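Local coordinates for CELL division protein FTSZ homolog 1 (Methanocaldococcus jannaschii, PDB 1W58), which binds GTP, probably hydrolyses it, and polymerises with it into what is probably the contractile ring at the future division site, at residues Val43-Ala48 / Val125-Gly130; Pro161-Gly166 / Pro191-Phe196; Arg169-Met174 / Phe346-Leu351; Leu275-Asp280 / Gln341-Phe346. All blocks are in the same frame, centred on the assembly; numbering follows the deposited sequence.

Contact 1. Residues Val43-Ala48 / Val125-Gly130; sequences VGCGGA and VFITCG. With G2P (phosphomethylphosphonic acid guanylate ester), chain B.
T128 lays its methyl CG2 over the backbone of G44, 3.9 Å from the CA of G44, on one face of a parallel pair of strands. The threonine's chi1 of -171° sends OG1 anti to its own N, from where it bonds to the carbonyl O of V157 and so is satisfied in a buried place. Three backbone bonds zip the strands together: V43 N to F126 O, T128 N to V43 O, and C45 N to T128 O, the middle one nearly straight at 174°. On the other face the branched V43 and V125 meet through CG2 and CG1, and the SG of C45 lies against CG2 of I127, all compact apolar groups suited to a closed core. Beyond C45 the chain turns into a helix. G46 has backbone angles that call for glycine, and a CB on it would also strike O1B of the nucleotide; on G47 a CB would crowd O1A. G47 N reaches O2B at 2.7 Å, and A48 N reaches O1A at 2.5 Å; the helix start would probably favour these negative oxygens. The small A48 puts CB 3.7 Å from C4 of the base. A water that accepts from G130 N also sits 2.8 Å from C45 O, bridging the strand ends. This strand-turn-helix with its glycine-rich turn is consistent with a Rossmann-type nucleotide site. Strands 65-70 and 153-160 flank the pair, while helix 135-149 packs on the face of C45 and I127 and helix 204-227 on that of F126 and T128.

Contact 2. Residues Pro161-Gly166 / Pro191-Phe196; sequences PFVMEG and PNEKLF. With G2P (phosphomethylphosphonic acid guanylate ester), chain B.
F162 presents one face of its ring to the CB of N192, which stands 3.7 Å from the ring centroid and only 8° off the normal, a CH-pi contact. This is the tight part. Chi1 of -69° sets the ring's CG anti to its carbonyl carbon, and the broad phenyl then fills the space between N192 and F196, whose ring lies at an oblique 43° with CE1 3.6 Å from CD1 of F162. L195 adds CD2 near the CZ of F162. The solvent side, where V163 and M164 are exposed, is polar and partly water-mediated. There E193 bends at chi2 to bring OE1 within 2.8 Å of V163 N, a straight bond that arrives well above the carboxylate plane, and a water links that same OE1 to M164 N. A second water joins P161 O to E193 N, doing the work of a direct backbone bond. At the far end E165 turns its carboxylate to the ribose: OE1 takes the O3' hydroxyl at a very short 2.4 Å and OE2 the O2' hydroxyl at 2.6 Å, one oxygen apiece, which is why a forked acid suits this GTP-binding position. F162 N also donates to OE2, helping to fix the group. The loop after strand 153-160 thus packs on the short 3-10 turn after strand 186-191; F208 of helix 204-227 meets the F162 ring edge-to-face, and P161 rests on helix 167-181.

Contact 3. Residues Arg169-Met174 / Phe346-Leu351; sequences RMKNAM and FTDTGL. With G2P (phosphomethylphosphonic acid guanylate ester), chain B.
K171 and D348 approach to 4.9 Å between their CA atoms, where residues 169-174 of helix 167-181 run up against a type I beta turn spanning T347 to G350. M174 fills the join: bends at chi2 (-52°) and chi3 (-61°) fold its chain so that CG lies 3.2 Å from T347 O, SD rests 3.8 Å from the CA of G350, and the methyl CE touches both CB of F346 and CD2 of L351. Flexible, unbranched methionine suits so irregular a surface, and an alanine here would probably open a gap beneath the turn and take away the methyl that touches both F346 and L351. M170 lays CG on the peptide of T349. K171 runs alongside D348, its CE 3.8 Å from OD1 of D348, though its NZ pairs with E175. Within the turn, T347 N and T347 OG1 reach G350 O from opposite faces, and the backbone angles of G350 call for glycine. On the ligand side, R169 NH1 donates to the ribose O3' of the nucleotide at 3.1 Å. The arrangement is a beta hairpin with a two-residue loop, 344-347 and 350-353, docked on a helix of the GTPase domain whose R169 binds the ribose of the bound GTP analogue.

Contact 4. Residues Leu275-Asp280 / Gln341-Phe346; sequences LDVDID and QSRIEF
R343 meets D280 end-on, its NH1 and NH2 both converging on one oxygen, OD2 of D280. The guanidinium and carboxylate planes are only 19° apart, although the two side chains cross at about a right angle. NH2 of R343 takes the syn lone pair of D280 OD2 at 2.7 Å. NH1 of R343 lies 3.0 Å from OD2 of D280, nearly along its C-O axis, and the salt bridge holds the two groups edge to edge. D278 adds a looser attraction, with OD1 4.3 Å from NH1 of R343 but well out of the guanidinium plane. With a leucine in place of R343, D280 would probably be left without its charge partner and its carboxylate set free to turn. Nearer the backbone the contact is apolar. V277 places CG2 anti to its N, with chi1 at 70°, and that methyl touches both CB of R343, at 3.4 Å, and CD1 of I344, at 3.7 Å. Branched residues suit this buried corner. An inverse gamma turn is centred on D276, whose acid pairs with R353 and K194. M250 of strand 249-256 packs on V277 and I344, I337 of strand 331-337 on L275 and I279, and strand 344-347 pairs with 350-353.

Contacts 1, 2 and 3 all touch the same nucleotide: contact 1 holds its phosphates, while contacts 2 and 3 share the ribose, E165 and R169 both reaching O3'. Contacts 1 and 2 do not touch (nearest atoms about 6 Å apart, centres about 18 Å); the nucleotide touches both. Contacts 2 and 3 are joined directly, P161 CD lying 3.5 Å from A173 CB. Contact 4 is away from the GTP site, its centre about 24 Å from that of contact 1, yet linked to it in steps: strand 344-347 serves contacts 3 and 4, L351 CD2 lies 3.7 Å from I344 CG2, and a salt bridge of 3.1 Å from K194 NZ to D276 OD1 ties contact 4 to contact 2.

Contact 1. Residues Val43-Ala48 / Val125-Gly130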
# COMPACT_ATOMS: atom_id res chain seq x y z
N VAL A 43 -3.74 -15.79 -15.60
CA VAL A 43 -2.35 -15.34 -15.43
C VAL A 43 -1.42 -16.54 -15.41
O VAL A 43 -1.54 -17.42 -14.53
CB VAL A 43 -2.17 -14.57 -14.08
CG1 VAL A 43 -0.74 -14.03 -13.96
CG2 VAL A 43 -3.18 -13.43 -13.99
N GLY A 44 -0.50 -16.59 -16.37
CA GLY A 44 0.46 -17.69 -16.45
C GLY A 44 1.83 -17.19 -16.04
O GLY A 44 2.31 -16.19 -16.58
N CYS A 45 2.47 -17.88 -15.10
CA CYS A 45 3.78 -17.45 -14.60
C CYS A 45 4.92 -18.42 -14.90
O CYS A 45 4.81 -19.62 -14.65
CB CYS A 45 3.72 -17.25 -13.07
SG CYS A 45 2.19 -16.49 -12.42
N GLY A 46 6.02 -17.88 -15.41
CA GLY A 46 7.16 -18.72 -15.72
C GLY A 46 7.05 -19.35 -17.08
O GLY A 46 6.10 -19.05 -17.82
N GLY A 47 8.01 -20.20 -17.41
CA GLY A 47 8.01 -20.87 -18.70
C GLY A 47 6.77 -21.67 -19.01
O GLY A 47 6.08 -21.38 -19.99
N ALA A 48 6.47 -22.69 -18.21
CA ALA A 48 5.28 -23.52 -18.41
C ALA A 48 4.01 -22.66 -18.42
O ALA A 48 3.14 -22.84 -19.27
CB ALA A 48 5.19 -24.55 -17.31
N VAL A 125 -9.94 -14.61 -10.92
CA VAL A 125 -8.57 -14.75 -11.39
C VAL A 125 -8.06 -16.19 -11.27
O VAL A 125 -8.16 -16.81 -10.19
CB VAL A 125 -7.58 -13.83 -10.59
CG1 VAL A 125 -6.12 -14.09 -11.06
CG2 VAL A 125 -7.95 -12.36 -10.81
N PHE A 126 -7.54 -16.70 -12.38
CA PHE A 126 -6.98 -18.06 -12.46
C PHE A 126 -5.47 -17.86 -12.53
O PHE A 126 -4.98 -17.09 -13.36
CB PHE A 126 -7.45 -18.76 -13.74
CG PHE A 126 -8.78 -19.48 -13.62
CD1 PHE A 126 -8.82 -20.85 -13.34
CD2 PHE A 126 -9.98 -18.79 -13.80
CE1 PHE A 126 -10.06 -21.53 -13.23
CE2 PHE A 126 -11.22 -19.46 -13.69
CZ PHE A 126 -11.25 -20.82 -13.41
N ILE A 127 -4.74 -18.53 -11.65
CA ILE A 127 -3.29 -18.44 -11.63
C ILE A 127 -2.73 -19.81 -12.05
O ILE A 127 -2.93 -20.80 -11.35
CB ILE A 127 -2.76 -18.16 -10.22
CG1 ILE A 127 -3.70 -17.21 -9.48
CG2 ILE A 127 -1.31 -17.67 -10.31
CD1 ILE A 127 -3.21 -15.81 -9.33
N THR A 128 -2.02 -19.87 -13.18
CA THR A 128 -1.48 -21.15 -13.63
C THR A 128 0.01 -21.11 -13.93
O THR A 128 0.52 -20.11 -14.44
CB THR A 128 -2.21 -21.66 -14.90
OG1 THR A 128 -1.79 -23.00 -15.19
CG2 THR A 128 -1.87 -20.76 -16.10
N CYS A 129 0.69 -22.21 -13.60
CA CYS A 129 2.12 -22.38 -13.83
C CYS A 129 2.51 -23.82 -13.51
O CYS A 129 1.72 -24.58 -12.95
CB CYS A 129 2.92 -21.48 -12.89
SG CYS A 129 2.94 -22.05 -11.17
N GLY A 130 3.74 -24.21 -13.86
CA GLY A 130 4.21 -25.54 -13.52
C GLY A 130 5.11 -25.25 -12.33
O GLY A 130 5.99 -24.44 -12.46
PG G2P B . 12.98 -20.11 -14.02
O1G G2P B . 13.94 -20.07 -12.91
O2G G2P B . 13.58 -20.78 -15.17
O3G G2P B . 12.71 -18.68 -14.55
O3B G2P B . 11.58 -20.76 -13.47
PB G2P B . 10.20 -21.08 -14.34
O1B G2P B . 9.02 -20.78 -13.52
O2B G2P B . 10.06 -20.50 -15.65
C3A G2P B . 10.22 -22.85 -14.47
PA G2P B . 9.48 -23.51 -15.96
O1A G2P B . 8.27 -22.79 -16.41
O2A G2P B . 10.46 -23.84 -17.00
O5' G2P B . 8.91 -24.79 -15.23
C5' G2P B . 9.67 -25.78 -14.58
C4' G2P B . 8.71 -26.91 -14.15
O4' G2P B . 7.43 -26.84 -14.89
C3' G2P B . 9.36 -28.27 -14.45
O3' G2P B . 9.83 -28.80 -13.20
C2' G2P B . 8.25 -29.08 -15.13
O2' G2P B . 7.61 -29.96 -14.24
C1' G2P B . 7.24 -28.06 -15.66
N9 G2P B . 7.45 -27.77 -17.12
C8 G2P B . 8.58 -27.29 -17.77
N7 G2P B . 8.47 -27.12 -19.04
C5 G2P B . 7.15 -27.50 -19.32
C6 G2P B . 6.40 -27.54 -20.57
O6 G2P B . 6.78 -27.23 -21.72
N1 G2P B . 5.08 -28.00 -20.39
C2 G2P B . 4.52 -28.38 -19.17
N2 G2P B . 3.24 -28.79 -19.17
N3 G2P B . 5.22 -28.34 -18.01
C4 G2P B . 6.51 -27.90 -18.14
O HOH W 1 5.62 -22.23 -15.05

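Contact 2. Residues Pro161-Gly166 / Pro191-Phe196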
# COMPACT_ATOMS: atom_id res chain seq x y z
N PRO A 161 6.07 -31.36 -10.55
CA PRO A 161 6.99 -31.96 -11.54
C PRO A 161 7.05 -33.49 -11.58
O PRO A 161 6.63 -34.17 -10.62
CB PRO A 161 8.33 -31.36 -11.15
CG PRO A 161 8.25 -31.38 -9.63
CD PRO A 161 6.83 -30.83 -9.39
N PHE A 162 7.57 -34.04 -12.68
CA PHE A 162 7.74 -35.51 -12.80
C PHE A 162 8.83 -35.91 -11.80
O PHE A 162 9.63 -35.05 -11.42
CB PHE A 162 8.20 -35.86 -14.19
CG PHE A 162 7.18 -35.64 -15.26
CD1 PHE A 162 6.18 -36.58 -15.47
CD2 PHE A 162 7.25 -34.55 -16.10
CE1 PHE A 162 5.27 -36.43 -16.53
CE2 PHE A 162 6.36 -34.39 -17.16
CZ PHE A 162 5.37 -35.33 -17.38
N VAL A 163 8.90 -37.17 -11.35
CA VAL A 163 9.97 -37.51 -10.40
C VAL A 163 11.35 -37.54 -11.06
O VAL A 163 12.34 -37.18 -10.44
CB VAL A 163 9.74 -38.87 -9.67
CG1 VAL A 163 8.29 -39.00 -9.23
CG2 VAL A 163 10.18 -40.01 -10.54
N MET A 164 11.41 -37.95 -12.32
CA MET A 164 12.69 -37.97 -13.00
C MET A 164 13.37 -36.59 -12.96
O MET A 164 14.57 -36.47 -13.16
CB MET A 164 12.52 -38.42 -14.45
CG MET A 164 11.71 -37.47 -15.28
SD MET A 164 11.24 -38.24 -16.83
CE MET A 164 10.91 -36.80 -17.80
N GLU A 165 12.60 -35.54 -12.68
CA GLU A 165 13.19 -34.22 -12.62
C GLU A 165 14.04 -34.09 -11.35
O GLU A 165 14.86 -33.18 -11.23
CB GLU A 165 12.11 -33.14 -12.66
CG GLU A 165 11.23 -33.16 -13.91
CD GLU A 165 10.43 -31.88 -14.06
OE1 GLU A 165 11.03 -30.81 -13.85
OE2 GLU A 165 9.23 -31.93 -14.40
N GLY A 166 13.84 -35.00 -10.39
CA GLY A 166 14.64 -34.96 -9.18
C GLY A 166 14.11 -34.32 -7.91
O GLY A 166 13.12 -33.60 -7.91
N PRO A 191 -0.69 -33.68 -10.41
CA PRO A 191 0.67 -34.23 -10.25
C PRO A 191 1.11 -34.91 -11.56
O PRO A 191 0.64 -36.00 -11.86
CB PRO A 191 0.49 -35.27 -9.13
CG PRO A 191 -0.95 -35.12 -8.67
CD PRO A 191 -1.70 -34.58 -9.85
N ASN A 192 1.99 -34.26 -12.33
CA ASN A 192 2.46 -34.80 -13.62
C ASN A 192 2.89 -36.27 -13.58
O ASN A 192 2.76 -36.97 -14.57
CB ASN A 192 3.64 -33.98 -14.16
CG ASN A 192 3.21 -32.70 -14.87
OD1 ASN A 192 4.04 -31.84 -15.12
ND2 ASN A 192 1.94 -32.59 -15.22
N GLU A 193 3.41 -36.73 -12.45
CA GLU A 193 3.86 -38.11 -12.36
C GLU A 193 2.75 -39.14 -12.61
O GLU A 193 3.05 -40.24 -13.07
CB GLU A 193 4.50 -38.39 -11.00
CG GLU A 193 5.22 -39.74 -10.88
CD GLU A 193 6.41 -39.90 -11.85
OE1 GLU A 193 6.93 -38.89 -12.36
OE2 GLU A 193 6.83 -41.05 -12.09
N LYS A 194 1.50 -38.79 -12.32
CA LYS A 194 0.39 -39.71 -12.52
C LYS A 194 0.13 -39.90 -14.00
O LYS A 194 -0.52 -40.86 -14.38
CB LYS A 194 -0.91 -39.20 -11.89
CG LYS A 194 -0.83 -38.81 -10.44
CD LYS A 194 -0.14 -39.86 -9.60
CE LYS A 194 -0.99 -41.07 -9.33
NZ LYS A 194 -0.33 -41.91 -8.27
N LEU A 195 0.60 -38.98 -14.82
CA LEU A 195 0.39 -39.09 -16.26
C LEU A 195 0.92 -40.40 -16.84
O LEU A 195 0.48 -40.85 -17.89
CB LEU A 195 1.03 -37.89 -16.97
CG LEU A 195 0.15 -36.65 -17.22
CD1 LEU A 195 -0.90 -36.54 -16.14
CD2 LEU A 195 1.02 -35.38 -17.27
N PHE A 196 1.88 -41.02 -16.15
CA PHE A 196 2.44 -42.30 -16.61
C PHE A 196 1.46 -43.44 -16.40
O PHE A 196 1.54 -44.46 -17.09
CB PHE A 196 3.78 -42.60 -15.90
CG PHE A 196 4.92 -41.78 -16.41
CD1 PHE A 196 5.66 -40.99 -15.55
CD2 PHE A 196 5.19 -41.71 -17.77
CE1 PHE A 196 6.65 -40.14 -16.04
CE2 PHE A 196 6.18 -40.86 -18.28
CZ PHE A 196 6.90 -40.08 -17.41
PG G2P B . 12.98 -20.11 -14.02
O1G G2P B . 13.94 -20.07 -12.91
O2G G2P B . 13.58 -20.78 -15.17
O3G G2P B . 12.71 -18.68 -14.55
O3B G2P B . 11.58 -20.76 -13.47
PB G2P B . 10.20 -21.08 -14.34
O1B G2P B . 9.02 -20.78 -13.52
O2B G2P B . 10.06 -20.50 -15.65
C3A G2P B . 10.22 -22.85 -14.47
PA G2P B . 9.48 -23.51 -15.96
O1A G2P B . 8.27 -22.79 -16.41
O2A G2P B . 10.46 -23.84 -17.00
O5' G2P B . 8.91 -24.79 -15.23
C5' G2P B . 9.67 -25.78 -14.58
C4' G2P B . 8.71 -26.91 -14.15
O4' G2P B . 7.43 -26.84 -14.89
C3' G2P B . 9.36 -28.27 -14.45
O3' G2P B . 9.83 -28.80 -13.20
C2' G2P B . 8.25 -29.08 -15.13
O2' G2P B . 7.61 -29.96 -14.24
C1' G2P B . 7.24 -28.06 -15.66
N9 G2P B . 7.45 -27.77 -17.12
C8 G2P B . 8.58 -27.29 -17.77
N7 G2P B . 8.47 -27.12 -19.04
C5 G2P B . 7.15 -27.50 -19.32
C6 G2P B . 6.40 -27.54 -20.57
O6 G2P B . 6.78 -27.23 -21.72
N1 G2P B . 5.08 -28.00 -20.39
C2 G2P B . 4.52 -28.38 -19.17
N2 G2P B . 3.24 -28.79 -19.17
N3 G2P B . 5.22 -28.34 -18.01
C4 G2P B . 6.51 -27.90 -18.14
O HOH W 2 4.00 -35.29 -9.99
O HOH W 3 9.05 -39.32 -13.98

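Contact 3. Residues Arg169-Met174 / Phe346-Leu351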
# COMPACT_ATOMS: atom_id res chain seq x y z
N ARG A 169 13.80 -30.26 -7.40
CA ARG A 169 12.71 -29.66 -8.11
C ARG A 169 11.40 -29.95 -7.38
O ARG A 169 10.53 -29.08 -7.32
CB ARG A 169 12.68 -30.15 -9.55
CG ARG A 169 12.28 -29.07 -10.56
CD ARG A 169 13.18 -29.04 -11.79
NE ARG A 169 13.84 -27.74 -11.92
CZ ARG A 169 13.33 -26.67 -12.55
NH1 ARG A 169 12.14 -26.71 -13.14
NH2 ARG A 169 14.02 -25.54 -12.58
N MET A 170 11.27 -31.12 -6.78
CA MET A 170 10.03 -31.46 -6.08
C MET A 170 9.92 -30.73 -4.76
O MET A 170 8.86 -30.21 -4.43
CB MET A 170 9.93 -32.96 -5.82
CG MET A 170 8.58 -33.40 -5.23
SD MET A 170 7.26 -33.65 -6.48
CE MET A 170 6.47 -32.29 -6.25
N LYS A 171 11.00 -30.69 -4.00
CA LYS A 171 10.98 -29.99 -2.73
C LYS A 171 10.56 -28.54 -2.92
O LYS A 171 9.78 -28.03 -2.13
CB LYS A 171 12.35 -30.05 -2.06
CG LYS A 171 12.42 -29.32 -0.73
CD LYS A 171 13.67 -29.71 0.04
CE LYS A 171 13.66 -29.15 1.45
NZ LYS A 171 13.72 -27.66 1.41
N ASN A 172 11.08 -27.89 -3.96
CA ASN A 172 10.73 -26.50 -4.25
C ASN A 172 9.27 -26.35 -4.65
O ASN A 172 8.63 -25.34 -4.31
CB ASN A 172 11.59 -25.94 -5.37
CG ASN A 172 13.00 -25.70 -4.93
OD1 ASN A 172 13.88 -25.49 -5.76
ND2 ASN A 172 13.24 -25.72 -3.62
N ALA A 173 8.75 -27.33 -5.39
CA ALA A 173 7.36 -27.36 -5.85
C ALA A 173 6.45 -27.51 -4.64
O ALA A 173 5.48 -26.79 -4.50
CB ALA A 173 7.14 -28.53 -6.81
N MET A 174 6.78 -28.43 -3.75
CA MET A 174 5.98 -28.65 -2.55
C MET A 174 5.94 -27.41 -1.64
O MET A 174 4.87 -27.02 -1.16
CB MET A 174 6.51 -29.87 -1.78
CG MET A 174 6.26 -31.19 -2.51
SD MET A 174 4.51 -31.40 -3.01
CE MET A 174 3.73 -31.37 -1.47
N PHE A 346 1.33 -33.58 2.66
CA PHE A 346 2.34 -32.79 1.94
C PHE A 346 3.74 -33.09 2.45
O PHE A 346 4.13 -32.61 3.51
CB PHE A 346 2.11 -31.29 2.13
CG PHE A 346 0.86 -30.76 1.48
CD1 PHE A 346 -0.33 -31.49 1.47
CD2 PHE A 346 0.85 -29.47 0.94
CE1 PHE A 346 -1.50 -30.95 0.95
CE2 PHE A 346 -0.33 -28.91 0.42
CZ PHE A 346 -1.50 -29.66 0.42
N THR A 347 4.50 -33.88 1.70
CA THR A 347 5.87 -34.20 2.09
C THR A 347 6.83 -33.46 1.18
O THR A 347 6.43 -32.89 0.17
CB THR A 347 6.17 -35.70 1.95
OG1 THR A 347 6.39 -36.01 0.56
CG2 THR A 347 5.00 -36.52 2.47
N ASP A 348 8.11 -33.49 1.54
CA ASP A 348 9.14 -32.86 0.72
C ASP A 348 9.24 -33.56 -0.64
O ASP A 348 9.68 -32.96 -1.62
CB ASP A 348 10.49 -32.94 1.43
CG ASP A 348 10.74 -31.77 2.35
OD1 ASP A 348 11.67 -31.87 3.19
OD2 ASP A 348 10.01 -30.76 2.24
N THR A 349 8.80 -34.82 -0.68
CA THR A 349 8.86 -35.62 -1.90
C THR A 349 7.56 -35.76 -2.68
O THR A 349 7.48 -36.56 -3.62
CB THR A 349 9.40 -37.05 -1.59
OG1 THR A 349 8.59 -37.68 -0.58
CG2 THR A 349 10.85 -36.96 -1.12
N GLY A 350 6.53 -35.01 -2.30
CA GLY A 350 5.28 -35.08 -3.04
C GLY A 350 4.01 -35.25 -2.24
O GLY A 350 4.01 -35.17 -1.01
N LEU A 351 2.91 -35.46 -2.96
CA LEU A 351 1.60 -35.68 -2.36
C LEU A 351 1.40 -37.17 -2.11
O LEU A 351 1.67 -38.00 -2.99
CB LEU A 351 0.49 -35.19 -3.29
CG LEU A 351 0.43 -33.70 -3.64
CD1 LEU A 351 -0.75 -33.45 -4.57
CD2 LEU A 351 0.30 -32.86 -2.38
PG G2P B . 12.98 -20.11 -14.02
O1G G2P B . 13.94 -20.07 -12.91
O2G G2P B . 13.58 -20.78 -15.17
O3G G2P B . 12.71 -18.68 -14.55
O3B G2P B . 11.58 -20.76 -13.47
PB G2P B . 10.20 -21.08 -14.34
O1B G2P B . 9.02 -20.78 -13.52
O2B G2P B . 10.06 -20.50 -15.65
C3A G2P B . 10.22 -22.85 -14.47
PA G2P B . 9.48 -23.51 -15.96
O1A G2P B . 8.27 -22.79 -16.41
O2A G2P B . 10.46 -23.84 -17.00
O5' G2P B . 8.91 -24.79 -15.23
C5' G2P B . 9.67 -25.78 -14.58
C4' G2P B . 8.71 -26.91 -14.15
O4' G2P B . 7.43 -26.84 -14.89
C3' G2P B . 9.36 -28.27 -14.45
O3' G2P B . 9.83 -28.80 -13.20
C2' G2P B . 8.25 -29.08 -15.13
O2' G2P B . 7.61 -29.96 -14.24
C1' G2P B . 7.24 -28.06 -15.66
N9 G2P B . 7.45 -27.77 -17.12
C8 G2P B . 8.58 -27.29 -17.77
N7 G2P B . 8.47 -27.12 -19.04
C5 G2P B . 7.15 -27.50 -19.32
C6 G2P B . 6.40 -27.54 -20.57
O6 G2P B . 6.78 -27.23 -21.72
N1 G2P B . 5.08 -28.00 -20.39
C2 G2P B . 4.52 -28.38 -19.17
N2 G2P B . 3.24 -28.79 -19.17
N3 G2P B . 5.22 -28.34 -18.01
C4 G2P B . 6.51 -27.90 -18.14

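Contact 4. Residues Leu275-Asp280 / Gln341-Phe346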
# COMPACT_ATOMS: atom_id res chain seq x y z
N LEU A 275 -7.04 -38.12 -10.12
CA LEU A 275 -7.85 -37.89 -8.91
C LEU A 275 -7.33 -38.79 -7.81
O LEU A 275 -8.07 -39.58 -7.22
CB LEU A 275 -9.31 -38.25 -9.17
CG LEU A 275 -10.42 -37.30 -8.69
CD1 LEU A 275 -11.74 -38.07 -8.68
CD2 LEU A 275 -10.10 -36.76 -7.31
N ASP A 276 -6.05 -38.65 -7.50
CA ASP A 276 -5.41 -39.49 -6.49
C ASP A 276 -5.71 -39.20 -5.02
O ASP A 276 -4.80 -38.87 -4.26
CB ASP A 276 -3.90 -39.48 -6.73
CG ASP A 276 -3.18 -40.56 -5.94
OD1 ASP A 276 -1.93 -40.56 -5.95
OD2 ASP A 276 -3.86 -41.41 -5.32
N VAL A 277 -6.96 -39.34 -4.60
CA VAL A 277 -7.32 -39.11 -3.20
C VAL A 277 -8.67 -39.76 -2.87
O VAL A 277 -9.45 -40.06 -3.78
CB VAL A 277 -7.41 -37.59 -2.89
CG1 VAL A 277 -8.61 -36.98 -3.58
CG2 VAL A 277 -7.47 -37.36 -1.39
N ASP A 278 -8.93 -39.99 -1.59
CA ASP A 278 -10.20 -40.58 -1.15
C ASP A 278 -11.24 -39.46 -1.16
O ASP A 278 -11.17 -38.54 -0.34
CB ASP A 278 -10.05 -41.14 0.28
CG ASP A 278 -11.15 -42.14 0.63
OD1 ASP A 278 -12.25 -42.09 0.03
OD2 ASP A 278 -10.91 -42.98 1.53
N ILE A 279 -12.19 -39.53 -2.09
CA ILE A 279 -13.20 -38.47 -2.23
C ILE A 279 -14.53 -38.62 -1.48
O ILE A 279 -15.39 -37.74 -1.58
CB ILE A 279 -13.53 -38.22 -3.74
CG1 ILE A 279 -14.39 -39.35 -4.31
CG2 ILE A 279 -12.25 -38.11 -4.55
CD1 ILE A 279 -14.85 -39.09 -5.74
N ASP A 280 -14.71 -39.69 -0.72
CA ASP A 280 -15.98 -39.88 -0.01
C ASP A 280 -16.29 -38.79 1.02
O ASP A 280 -17.44 -38.57 1.39
CB ASP A 280 -16.05 -41.26 0.67
CG ASP A 280 -15.39 -41.28 2.05
OD1 ASP A 280 -15.66 -42.23 2.82
OD2 ASP A 280 -14.60 -40.37 2.37
N GLN A 341 -8.05 -31.40 1.21
CA GLN A 341 -6.77 -31.23 1.89
C GLN A 341 -6.55 -32.16 3.09
O GLN A 341 -5.44 -32.65 3.30
CB GLN A 341 -6.55 -29.77 2.35
CG GLN A 341 -7.57 -29.26 3.32
CD GLN A 341 -8.77 -28.66 2.63
OE1 GLN A 341 -9.13 -29.05 1.51
NE2 GLN A 341 -9.41 -27.70 3.30
N SER A 342 -7.60 -32.40 3.87
CA SER A 342 -7.46 -33.25 5.04
C SER A 342 -7.10 -34.68 4.64
O SER A 342 -6.52 -35.42 5.44
CB SER A 342 -8.74 -33.22 5.88
OG SER A 342 -9.86 -33.62 5.10
N ARG A 343 -7.43 -35.05 3.41
CA ARG A 343 -7.14 -36.39 2.92
C ARG A 343 -5.76 -36.56 2.27
O ARG A 343 -5.40 -37.67 1.84
CB ARG A 343 -8.22 -36.80 1.91
CG ARG A 343 -9.32 -37.71 2.46
CD ARG A 343 -10.16 -37.04 3.54
NE ARG A 343 -11.09 -37.97 4.17
CZ ARG A 343 -12.10 -38.58 3.55
NH1 ARG A 343 -12.32 -38.37 2.25
NH2 ARG A 343 -12.89 -39.41 4.22
N ILE A 344 -4.98 -35.48 2.21
CA ILE A 344 -3.65 -35.51 1.59
C ILE A 344 -2.51 -35.18 2.55
O ILE A 344 -2.69 -34.45 3.52
CB ILE A 344 -3.57 -34.51 0.42
CG1 ILE A 344 -4.43 -35.01 -0.75
CG2 ILE A 344 -2.13 -34.31 -0.02
CD1 ILE A 344 -3.92 -36.30 -1.37
N GLU A 345 -1.34 -35.72 2.26
CA GLU A 345 -0.16 -35.47 3.08
C GLU A 345 0.89 -34.76 2.22
O GLU A 345 1.29 -35.28 1.18
CB GLU A 345 0.38 -36.80 3.62
CG GLU A 345 1.31 -36.67 4.81
CD GLU A 345 1.48 -38.00 5.54
OE1 GLU A 345 0.52 -38.43 6.23
OE2 GLU A 345 2.56 -38.61 5.41
N PHE A 346 1.33 -33.58 2.66
CA PHE A 346 2.34 -32.79 1.94
C PHE A 346 3.74 -33.09 2.45
O PHE A 346 4.13 -32.61 3.51
CB PHE A 346 2.11 -31.29 2.13
CG PHE A 346 0.86 -30.76 1.48
CD1 PHE A 346 -0.33 -31.49 1.47
CD2 PHE A 346 0.85 -29.47 0.94
CE1 PHE A 346 -1.50 -30.95 0.95
CE2 PHE A 346 -0.33 -28.91 0.42
CZ PHE A 346 -1.50 -29.66 0.42